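Local coordinates for protein monomethylamine methyltransferase MtmB1 (Methanosarcina barkeri, PDB 1NTH) that transfers the methyl group of monomethylamine to the corrinoid cofactor of its partner protein MtmC, a step in methanogenesis from methylamine, at residues A180-E183 against T184-K188; K407-S410 against L411-N415; Y10-Y13 against D14-V18. All coordinates share one frame; numbering follows the deposited sequence.

Contact 1 of 3, residues A180-E183 against T184-K188; sequences AKTE and TRLIK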
ATOM      1  N   ALA A 180      17.509 -15.209  -7.134  1.00 14.73           N
ATOM      2  CA  ALA A 180      17.371 -14.517  -5.857  1.00 14.77           C
ATOM      3  C   ALA A 180      15.945 -14.004  -5.649  1.00 15.50           C
ATOM      4  O   ALA A 180      15.391 -14.117  -4.554  1.00 16.47           O
ATOM      5  CB  ALA A 180      18.363 -13.353  -5.780  1.00 16.54           C
ATOM      6  N   LYS A 181      15.355 -13.436  -6.696  1.00 15.23           N
ATOM      7  CA  LYS A 181      13.992 -12.923  -6.592  1.00 14.34           C
ATOM      8  C   LYS A 181      12.984 -14.066  -6.644  1.00 15.84           C
ATOM      9  O   LYS A 181      12.055 -14.129  -5.836  1.00 15.41           O
ATOM     10  CB  LYS A 181      13.688 -11.945  -7.732  1.00 14.87           C
ATOM     11  CG  LYS A 181      14.544 -10.687  -7.748  1.00 14.54           C
ATOM     12  CD  LYS A 181      14.072  -9.744  -8.847  1.00 16.25           C
ATOM     13  CE  LYS A 181      15.029  -8.573  -9.060  1.00 16.50           C
ATOM     14  NZ  LYS A 181      15.101  -7.644  -7.893  1.00 15.89           N
ATOM     15  N   THR A 182      13.192 -14.981  -7.589  1.00 15.15           N
ATOM     16  CA  THR A 182      12.290 -16.114  -7.797  1.00 15.11           C
ATOM     17  C   THR A 182      12.164 -17.070  -6.613  1.00 15.42           C
ATOM     18  O   THR A 182      11.068 -17.542  -6.294  1.00 15.29           O
ATOM     19  CB  THR A 182      12.727 -16.913  -9.042  1.00 15.58           C
ATOM     20  OG1 THR A 182      12.725 -16.044 -10.181  1.00 15.96           O
ATOM     21  CG2 THR A 182      11.786 -18.082  -9.299  1.00 17.45           C
ATOM     22  N   GLU A 183      13.291 -17.357  -5.973  1.00 14.92           N
ATOM     23  CA  GLU A 183      13.338 -18.258  -4.830  1.00 15.17           C
ATOM     24  C   GLU A 183      12.221 -17.981  -3.821  1.00 15.30           C
ATOM     25  O   GLU A 183      11.387 -18.847  -3.550  1.00 13.52           O
ATOM     26  CB  GLU A 183      14.708 -18.117  -4.160  1.00 16.33           C
ATOM     27  CG  GLU A 183      14.911 -18.886  -2.874  1.00 17.20           C
ATOM     28  CD  GLU A 183      16.247 -18.539  -2.237  1.00 19.19           C
ATOM     29  OE1 GLU A 183      16.261 -17.906  -1.160  1.00 19.71           O
ATOM     30  OE2 GLU A 183      17.287 -18.888  -2.832  1.00 19.96           O
ATOM     31  N   THR A 184      12.189 -16.773  -3.271  1.00 14.49           N
ATOM     32  CA  THR A 184      11.165 -16.459  -2.283  1.00 14.41           C
ATOM     33  C   THR A 184       9.780 -16.288  -2.893  1.00 13.16           C
ATOM     34  O   THR A 184       8.781 -16.601  -2.246  1.00 14.23           O
ATOM     35  CB  THR A 184      11.551 -15.211  -1.464  1.00 14.84           C
ATOM     36  OG1 THR A 184      12.746 -15.495  -0.720  1.00 16.09           O
ATOM     37  CG2 THR A 184      10.446 -14.844  -0.475  1.00 15.24           C
ATOM     38  N   ARG A 185       9.705 -15.798  -4.127  1.00 13.82           N
ATOM     39  CA  ARG A 185       8.401 -15.645  -4.769  1.00 13.30           C
ATOM     40  C   ARG A 185       7.731 -17.016  -4.858  1.00 13.83           C
ATOM     41  O   ARG A 185       6.550 -17.160  -4.542  1.00 14.92           O
ATOM     42  CB  ARG A 185       8.551 -15.025  -6.164  1.00 13.53           C
ATOM     43  CG  ARG A 185       8.736 -13.515  -6.127  1.00 14.94           C
ATOM     44  CD  ARG A 185       9.087 -12.925  -7.492  1.00 15.73           C
ATOM     45  NE  ARG A 185       8.994 -11.466  -7.467  1.00 16.27           N
ATOM     46  CZ  ARG A 185       9.549 -10.653  -8.362  1.00 15.84           C
ATOM     47  NH1 ARG A 185      10.256 -11.145  -9.371  1.00 15.20           N
ATOM     48  NH2 ARG A 185       9.395  -9.340  -8.242  1.00 16.78           N
ATOM     49  N   LEU A 186       8.488 -18.030  -5.269  1.00 13.87           N
ATOM     50  CA  LEU A 186       7.940 -19.381  -5.366  1.00 14.51           C
ATOM     51  C   LEU A 186       7.602 -19.956  -3.992  1.00 13.93           C
ATOM     52  O   LEU A 186       6.569 -20.606  -3.818  1.00 14.38           O
ATOM     53  CB  LEU A 186       8.933 -20.316  -6.063  1.00 14.95           C
ATOM     54  CG  LEU A 186       9.215 -20.060  -7.542  1.00 17.62           C
ATOM     55  CD1 LEU A 186      10.278 -21.034  -8.034  1.00 18.35           C
ATOM     56  CD2 LEU A 186       7.927 -20.217  -8.343  1.00 21.62           C
ATOM     57  N   ILE A 187       8.477 -19.725  -3.020  1.00 12.87           N
ATOM     58  CA  ILE A 187       8.259 -20.244  -1.676  1.00 12.61           C
ATOM     59  C   ILE A 187       7.023 -19.640  -1.024  1.00 13.92           C
ATOM     60  O   ILE A 187       6.242 -20.355  -0.388  1.00 13.84           O
ATOM     61  CB  ILE A 187       9.508 -20.027  -0.797  1.00 13.21           C
ATOM     62  CG1 ILE A 187      10.632 -20.937  -1.306  1.00 13.26           C
ATOM     63  CG2 ILE A 187       9.193 -20.327   0.663  1.00 14.51           C
ATOM     64  CD1 ILE A 187      11.988 -20.676  -0.674  1.00 14.94           C
ATOM     65  N   LYS A 188       6.823 -18.336  -1.186  1.00 14.32           N
ATOM     66  CA  LYS A 188       5.637 -17.739  -0.603  1.00 14.73           C
ATOM     67  C   LYS A 188       4.402 -18.238  -1.339  1.00 14.92           C
ATOM     68  O   LYS A 188       3.317 -18.311  -0.764  1.00 15.37           O
ATOM     69  CB  LYS A 188       5.740 -16.207  -0.609  1.00 14.23           C
ATOM     70  CG  LYS A 188       6.753 -15.731   0.425  1.00 15.44           C
ATOM     71  CD  LYS A 188       6.801 -14.221   0.570  1.00 15.63           C
ATOM     72  CE  LYS A 188       7.761 -13.847   1.694  1.00 15.91           C
ATOM     73  NZ  LYS A 188       7.837 -12.371   1.926  1.00 15.51           N
TER
HETATM   74  O   HOH W   1      15.007 -15.210  -2.086  1.00 22.64           O
HETATM   75  O   HOH W   2      10.781 -13.850 -10.309  1.00 21.11           O

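Contact 2 of 3, residues K407-S410 against L411-N415; sequences KLVS and LYEKN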
ATOM      1  N   LYS A 407      22.420 -40.090  26.754  1.00 25.39           N
ATOM      2  CA  LYS A 407      21.907 -41.377  26.295  1.00 25.60           C
ATOM      3  C   LYS A 407      21.549 -41.361  24.815  1.00 25.80           C
ATOM      4  O   LYS A 407      21.810 -42.324  24.091  1.00 26.00           O
ATOM      5  CB  LYS A 407      20.665 -41.774  27.095  1.00 27.32           C
ATOM      6  CG  LYS A 407      20.903 -42.004  28.576  1.00 29.93           C
ATOM      7  CD  LYS A 407      19.604 -42.386  29.266  1.00 32.29           C
ATOM      8  CE  LYS A 407      19.806 -42.599  30.757  1.00 35.62           C
ATOM      9  NZ  LYS A 407      18.521 -42.940  31.436  1.00 38.72           N
ATOM     10  N   LEU A 408      20.943 -40.265  24.369  1.00 23.60           N
ATOM     11  CA  LEU A 408      20.530 -40.138  22.977  1.00 22.84           C
ATOM     12  C   LEU A 408      21.706 -40.067  22.014  1.00 21.70           C
ATOM     13  O   LEU A 408      21.748 -40.794  21.022  1.00 22.59           O
ATOM     14  CB  LEU A 408      19.642 -38.900  22.803  1.00 22.57           C
ATOM     15  CG  LEU A 408      19.162 -38.588  21.382  1.00 22.00           C
ATOM     16  CD1 LEU A 408      18.465 -39.801  20.772  1.00 23.23           C
ATOM     17  CD2 LEU A 408      18.219 -37.394  21.431  1.00 22.53           C
ATOM     18  N   VAL A 409      22.664 -39.195  22.302  1.00 22.46           N
ATOM     19  CA  VAL A 409      23.819 -39.055  21.429  1.00 23.05           C
ATOM     20  C   VAL A 409      24.581 -40.376  21.335  1.00 24.27           C
ATOM     21  O   VAL A 409      25.158 -40.695  20.296  1.00 24.64           O
ATOM     22  CB  VAL A 409      24.756 -37.935  21.929  1.00 23.06           C
ATOM     23  CG1 VAL A 409      26.000 -37.859  21.049  1.00 22.59           C
ATOM     24  CG2 VAL A 409      24.014 -36.596  21.907  1.00 24.36           C
ATOM     25  N   SER A 410      24.565 -41.150  22.416  1.00 25.77           N
ATOM     26  CA  SER A 410      25.248 -42.441  22.436  1.00 27.46           C
ATOM     27  C   SER A 410      24.608 -43.432  21.470  1.00 28.63           C
ATOM     28  O   SER A 410      25.245 -44.395  21.041  1.00 29.54           O
ATOM     29  CB  SER A 410      25.237 -43.031  23.849  1.00 27.67           C
ATOM     30  OG  SER A 410      26.073 -42.289  24.719  1.00 30.28           O
ATOM     31  N   LEU A 411      23.347 -43.194  21.121  1.00 28.89           N
ATOM     32  CA  LEU A 411      22.638 -44.084  20.210  1.00 28.77           C
ATOM     33  C   LEU A 411      23.083 -43.969  18.754  1.00 28.87           C
ATOM     34  O   LEU A 411      22.796 -44.857  17.953  1.00 30.32           O
ATOM     35  CB  LEU A 411      21.126 -43.840  20.290  1.00 29.65           C
ATOM     36  CG  LEU A 411      20.406 -44.184  21.597  1.00 30.98           C
ATOM     37  CD1 LEU A 411      18.923 -43.878  21.454  1.00 31.49           C
ATOM     38  CD2 LEU A 411      20.613 -45.653  21.930  1.00 31.58           C
ATOM     39  N   TYR A 412      23.783 -42.894  18.403  1.00 26.79           N
ATOM     40  CA  TYR A 412      24.214 -42.729  17.018  1.00 25.72           C
ATOM     41  C   TYR A 412      25.650 -42.256  16.798  1.00 25.44           C
ATOM     42  O   TYR A 412      26.163 -42.351  15.684  1.00 26.42           O
ATOM     43  CB  TYR A 412      23.255 -41.772  16.282  1.00 25.12           C
ATOM     44  CG  TYR A 412      23.236 -40.341  16.807  1.00 23.58           C
ATOM     45  CD1 TYR A 412      24.344 -39.505  16.657  1.00 23.29           C
ATOM     46  CD2 TYR A 412      22.110 -39.827  17.451  1.00 24.59           C
ATOM     47  CE1 TYR A 412      24.332 -38.191  17.135  1.00 23.21           C
ATOM     48  CE2 TYR A 412      22.086 -38.515  17.933  1.00 23.97           C
ATOM     49  CZ  TYR A 412      23.198 -37.704  17.772  1.00 24.16           C
ATOM     50  OH  TYR A 412      23.180 -36.409  18.246  1.00 23.19           O
ATOM     51  N   GLU A 413      26.307 -41.765  17.843  1.00 26.52           N
ATOM     52  CA  GLU A 413      27.661 -41.237  17.684  1.00 27.58           C
ATOM     53  C   GLU A 413      28.746 -42.218  17.243  1.00 29.12           C
ATOM     54  O   GLU A 413      29.873 -41.813  16.965  1.00 28.71           O
ATOM     55  CB  GLU A 413      28.100 -40.509  18.960  1.00 27.84           C
ATOM     56  CG  GLU A 413      28.467 -41.391  20.135  1.00 27.53           C
ATOM     57  CD  GLU A 413      28.768 -40.571  21.378  1.00 29.28           C
ATOM     58  OE1 GLU A 413      29.260 -39.429  21.231  1.00 29.59           O
ATOM     59  OE2 GLU A 413      28.524 -41.063  22.501  1.00 29.13           O
ATOM     60  N   LYS A 414      28.412 -43.499  17.158  1.00 30.67           N
ATOM     61  CA  LYS A 414      29.389 -44.492  16.725  1.00 33.07           C
ATOM     62  C   LYS A 414      29.112 -44.915  15.287  1.00 32.91           C
ATOM     63  O   LYS A 414      29.781 -45.798  14.749  1.00 33.76           O
ATOM     64  CB  LYS A 414      29.340 -45.706  17.659  1.00 35.79           C
ATOM     65  CG  LYS A 414      29.713 -45.408  19.099  0.50 38.11           C
ATOM     66  CD  LYS A 414      31.171 -45.005  19.225  0.50 40.55           C
ATOM     67  CE  LYS A 414      31.547 -44.753  20.674  0.50 42.02           C
ATOM     68  NZ  LYS A 414      32.974 -44.353  20.811  0.50 44.17           N
ATOM     69  N   ASN A 415      28.141 -44.257  14.658  1.00 30.83           N
ATOM     70  CA  ASN A 415      27.752 -44.590  13.292  1.00 29.91           C
ATOM     71  C   ASN A 415      27.882 -43.446  12.287  1.00 29.09           C
ATOM     72  O   ASN A 415      27.274 -43.495  11.219  1.00 28.53           O
ATOM     73  CB  ASN A 415      26.308 -45.090  13.292  1.00 31.17           C
ATOM     74  CG  ASN A 415      26.087 -46.227  14.269  1.00 33.57           C
ATOM     75  OD1 ASN A 415      24.965 -46.460  14.723  1.00 35.11           O
ATOM     76  ND2 ASN A 415      27.153 -46.949  14.592  1.00 34.51           N
TER
HETATM   77  O   HOH W   3      26.046 -45.172  18.474  1.00 31.63           O

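Contact 3 of 3, residues Y10-Y13 against D14-V18; sequences YDFY and DRAKV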
ATOM      1  N   TYR A  10      29.822   0.693   8.114  1.00 17.53           N
ATOM      2  CA  TYR A  10      30.593   1.754   7.481  1.00 18.80           C
ATOM      3  C   TYR A  10      31.914   1.942   8.216  1.00 20.04           C
ATOM      4  O   TYR A  10      32.958   2.137   7.589  1.00 20.08           O
ATOM      5  CB  TYR A  10      29.787   3.053   7.464  1.00 19.06           C
ATOM      6  CG  TYR A  10      28.458   2.884   6.767  1.00 19.44           C
ATOM      7  CD1 TYR A  10      27.280   2.725   7.497  1.00 21.48           C
ATOM      8  CD2 TYR A  10      28.387   2.818   5.377  1.00 19.68           C
ATOM      9  CE1 TYR A  10      26.062   2.498   6.861  1.00 19.22           C
ATOM     10  CE2 TYR A  10      27.171   2.591   4.728  1.00 19.41           C
ATOM     11  CZ  TYR A  10      26.017   2.429   5.475  1.00 19.62           C
ATOM     12  OH  TYR A  10      24.819   2.188   4.840  1.00 20.07           O
ATOM     13  N   ASP A  11      31.869   1.879   9.544  1.00 20.13           N
ATOM     14  CA  ASP A  11      33.085   2.010  10.339  1.00 20.14           C
ATOM     15  C   ASP A  11      33.970   0.805  10.049  1.00 20.48           C
ATOM     16  O   ASP A  11      35.196   0.916  10.012  1.00 19.57           O
ATOM     17  CB  ASP A  11      32.771   2.030  11.835  1.00 21.72           C
ATOM     18  CG  ASP A  11      31.948   3.227  12.245  1.00 24.06           C
ATOM     19  OD1 ASP A  11      32.363   4.364  11.941  1.00 27.64           O
ATOM     20  OD2 ASP A  11      30.888   3.028  12.875  1.00 25.74           O
ATOM     21  N   PHE A  12      33.346  -0.351   9.851  1.00 18.61           N
ATOM     22  CA  PHE A  12      34.109  -1.557   9.572  1.00 19.07           C
ATOM     23  C   PHE A  12      34.914  -1.373   8.294  1.00 20.29           C
ATOM     24  O   PHE A  12      36.114  -1.652   8.261  1.00 19.24           O
ATOM     25  CB  PHE A  12      33.195  -2.771   9.413  1.00 18.83           C
ATOM     26  CG  PHE A  12      33.941  -4.071   9.421  1.00 19.13           C
ATOM     27  CD1 PHE A  12      34.134  -4.766  10.608  1.00 20.16           C
ATOM     28  CD2 PHE A  12      34.518  -4.559   8.254  1.00 19.16           C
ATOM     29  CE1 PHE A  12      34.900  -5.928  10.638  1.00 21.36           C
ATOM     30  CE2 PHE A  12      35.286  -5.720   8.271  1.00 20.83           C
ATOM     31  CZ  PHE A  12      35.475  -6.406   9.467  1.00 20.87           C
ATOM     32  N   TYR A  13      34.250  -0.909   7.239  1.00 18.01           N
ATOM     33  CA  TYR A  13      34.927  -0.686   5.967  1.00 18.57           C
ATOM     34  C   TYR A  13      36.105   0.266   6.158  1.00 20.05           C
ATOM     35  O   TYR A  13      37.213  -0.001   5.684  1.00 19.99           O
ATOM     36  CB  TYR A  13      33.956  -0.092   4.941  1.00 17.90           C
ATOM     37  CG  TYR A  13      34.598   0.190   3.602  1.00 18.88           C
ATOM     38  CD1 TYR A  13      34.864  -0.841   2.702  1.00 20.33           C
ATOM     39  CD2 TYR A  13      34.979   1.485   3.253  1.00 20.72           C
ATOM     40  CE1 TYR A  13      35.499  -0.586   1.482  1.00 23.09           C
ATOM     41  CE2 TYR A  13      35.612   1.750   2.037  1.00 20.46           C
ATOM     42  CZ  TYR A  13      35.868   0.711   1.159  1.00 22.08           C
ATOM     43  OH  TYR A  13      36.489   0.972  -0.042  1.00 25.61           O
ATOM     44  N   ASP A  14      35.861   1.377   6.850  1.00 19.60           N
ATOM     45  CA  ASP A  14      36.902   2.374   7.107  1.00 21.10           C
ATOM     46  C   ASP A  14      38.133   1.734   7.744  1.00 21.89           C
ATOM     47  O   ASP A  14      39.260   1.914   7.275  1.00 22.04           O
ATOM     48  CB  ASP A  14      36.383   3.465   8.050  1.00 22.47           C
ATOM     49  CG  ASP A  14      35.365   4.381   7.396  1.00 24.74           C
ATOM     50  OD1 ASP A  14      34.770   5.200   8.126  1.00 27.92           O
ATOM     51  OD2 ASP A  14      35.165   4.293   6.166  1.00 25.20           O
ATOM     52  N   ARG A  15      37.909   0.985   8.817  1.00 20.17           N
ATOM     53  CA  ARG A  15      38.999   0.339   9.537  1.00 19.84           C
ATOM     54  C   ARG A  15      39.660  -0.793   8.764  1.00 21.15           C
ATOM     55  O   ARG A  15      40.865  -1.018   8.899  1.00 21.80           O
ATOM     56  CB  ARG A  15      38.491  -0.162  10.890  1.00 19.41           C
ATOM     57  CG  ARG A  15      37.936   0.963  11.744  1.00 19.58           C
ATOM     58  CD  ARG A  15      37.453   0.501  13.103  1.00 20.33           C
ATOM     59  NE  ARG A  15      36.766   1.596  13.786  1.00 21.46           N
ATOM     60  CZ  ARG A  15      36.318   1.544  15.035  1.00 20.52           C
ATOM     61  NH1 ARG A  15      36.485   0.447  15.761  1.00 19.50           N
ATOM     62  NH2 ARG A  15      35.688   2.592  15.552  1.00 22.55           N
ATOM     63  N   ALA A  16      38.884  -1.497   7.948  1.00 19.52           N
ATOM     64  CA  ALA A  16      39.419  -2.608   7.166  1.00 20.53           C
ATOM     65  C   ALA A  16      40.422  -2.139   6.115  1.00 22.81           C
ATOM     66  O   ALA A  16      41.251  -2.922   5.644  1.00 23.02           O
ATOM     67  CB  ALA A  16      38.285  -3.363   6.491  1.00 21.84           C
ATOM     68  N   LYS A  17      40.347  -0.865   5.745  1.00 22.50           N
ATOM     69  CA  LYS A  17      41.250  -0.325   4.736  1.00 25.13           C
ATOM     70  C   LYS A  17      42.591   0.121   5.314  1.00 25.52           C
ATOM     71  O   LYS A  17      43.590   0.173   4.594  1.00 27.39           O
ATOM     72  CB  LYS A  17      40.594   0.859   4.017  1.00 25.40           C
ATOM     73  CG  LYS A  17      39.296   0.521   3.295  1.00 30.57           C
ATOM     74  CD  LYS A  17      39.528  -0.368   2.082  1.00 33.38           C
ATOM     75  CE  LYS A  17      40.225   0.392   0.961  1.00 36.14           C
ATOM     76  NZ  LYS A  17      39.414   1.554   0.488  1.00 38.42           N
ATOM     77  N   VAL A  18      42.619   0.429   6.606  1.00 25.09           N
ATOM     78  CA  VAL A  18      43.849   0.896   7.240  1.00 25.88           C
ATOM     79  C   VAL A  18      44.301   0.080   8.447  1.00 26.00           C
ATOM     80  O   VAL A  18      45.253   0.457   9.135  1.00 25.84           O
ATOM     81  CB  VAL A  18      43.706   2.367   7.681  1.00 26.71           C
ATOM     82  CG1 VAL A  18      43.376   3.238   6.477  1.00 27.79           C
ATOM     83  CG2 VAL A  18      42.620   2.492   8.743  1.00 27.31           C
TER
HETATM   84  O   HOH W   4      33.865   5.124  14.525  1.00 35.42           O
HETATM   85  O   HOH W   5      34.685   5.190  10.843  1.00 44.64           O

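Contact 1 of 3, residues A180-E183 against T184-K188
Thr182 and Leu186 meet through a backbone bond and a methyl contact, and they set the pattern for this buried piece of helix. Leu186 N donates to Thr182 O at 2.8 Å with an N-H...O angle of 169°, and Ile187 N reaches Glu183 O at 3.1 Å. The turn before them is slacker: the bond from Arg185 N to Lys181 O is weak, at 3.4 Å.

Three side-chain pairs one turn apart run alongside each other. The methyl CG2 of Thr182, anti to the backbone N, touches Leu186 CD1 at 3.5 Å, while Ile187 CD1 lies against Glu183 CG. Arg185 extends from CG to NE beside Lys181, its NH1 near Lys181 CB. Lys181 NZ and Arg185 NH2 are 6.0 Å apart, and each cation has its own acceptors, which would be expected to ease their repulsion: Lys181 NZ bonds to Ser215 O of its own chain and Asn252 OD1 of a second subunit, Arg185 NE to Thr219 O of its own chain and NH2 to Gly251 O of the second subunit.

Two waters bridge the polar groups. One lies in the plane of the Arg185 guanidinium at its edge, accepting from NH1 at 2.9 Å and donating to Thr182 OG1, which also bonds to Leu178 O. The other donates to Ala180 O at 2.7 Å, bonds to Thr184 OG1 and reaches Glu183 OE1 weakly; Thr206, Asn158 and Glu205 N also bind the Glu183 carboxylate.

Regular i to i+4 bonding with paired side chains is ordinary alpha-helix architecture, here in helix 174-193 of a TIM-barrel protein, where Thr182, Arg185 and Leu186 also pack on a third subunit.

Contact 2 of 3, residues K407-S410 against L411-N415
Val409 O accepts from both Tyr412 N and Glu413 N as the chain leaves helix 398-410. The bond from Glu413 N is 2.9 Å long and runs nearly along the C=O axis, whereas Tyr412 N approaches from above the carbonyl plane. Leu411 N likewise lies above the plane of the Leu408 carbonyl in its bond to Leu408 O, and is only weakly bonded to Lys407 O. The i to i+3 bonds of Leu411 N and Tyr412 N thus accompany the i to i+4 bond from Glu413 N before a type I turn from Tyr412 to Asn415, closed by Asn415 N on Tyr412 O. A water links Ser410 O to Lys414 N.

Tyr412 has its ring carbon CG between the backbone N and the carbonyl carbon (chi1 64°), which lays the ring over Val409. One face rests on that residue: the carbonyl O stands 3.9 Å above the ring plane, over its centre, and CA makes a CH-pi contact 4.2 Å from the centroid. The hydroxyl passes Val409 CG2 and bonds to Asn307 O. With an alanine here, the ring's cover over Val409 would probably be lost and Asn307 O left without this hydroxyl partner.

Glu413, also folded back, crosses Val409 at about a right angle and brings OE1 to 3.6 Å from CG1; its OE2 forms a salt bridge with Arg309. Leu408 and Leu411 cross likewise, with their CD1 methyls 4.2 Å apart.

Around the contact, Val409 and Tyr412 pack on helix 309-325, Leu408 and Tyr412 meet helix 343-359, and Leu408 and Leu411 lie against Leu454 of helix 438-454.

Contact 3 of 3, residues Y10-Y13 against D14-V18
Asp14 N, Arg15 N and Ala16 N donate in succession to Tyr10 O, Asp11 O and Phe12 O, the last bond being 2.8 Å, before the helix slackens at a weak Lys17 N to Tyr13 O bond. Bends at chi2, chi3 and chi4, all within a few degrees of -65°, curl the Lys17 chain back over Tyr13. Its CG sits over one ring face, toward the rim, in a CH-pi contact 4.2 Å from the centroid, and NZ then donates to Tyr13 OH at 3.0 Å.

Phe12 CE2 lies 4.2 Å from Ala16 CB. On the polar side, one water donates to both Asp11 OD1 and Asp14 OD1, at 2.7 Å each, while another accepts from Arg15 NH2 and donates weakly to Asp11 OD1. The strongest charge partners lie elsewhere: Lys5 for Asp11 and Glu90 for Arg15. Asp14 OD1 also has weak links to Lys167 and Tyr175 of a second subunit.

The two aspartates have their OD1 atoms 4.6 Å apart, yet the shared water gives both a donor and, with the cations nearby, would be expected to temper their repulsion. Lys17 meanwhile combines a polar bond to the Tyr13 hydroxyl with aliphatic cover for the ring.

From the N terminus, contact 3 comes first, within helix 9-18, followed by contact 1 within helix 174-193 and contact 2 where the chain passes from helix 398-410 into the following loop. Each joins adjoining segments, so none closes a long loop, and the three follow in series without nesting or crossing. Contacts 1 and 3 have centres about 33 Å apart, and both touch the second subunit, so they belong to the assembly's interfaces. Contact 2 meets no other chain; it lies across the chain's centre from contact 3, their centres about 46 Å apart, and joins helix 398-410 to helices 309-325, 343-359 and 438-454. Contact 3 instead packs on strands 75-77 and 82-84 and helix 240-251.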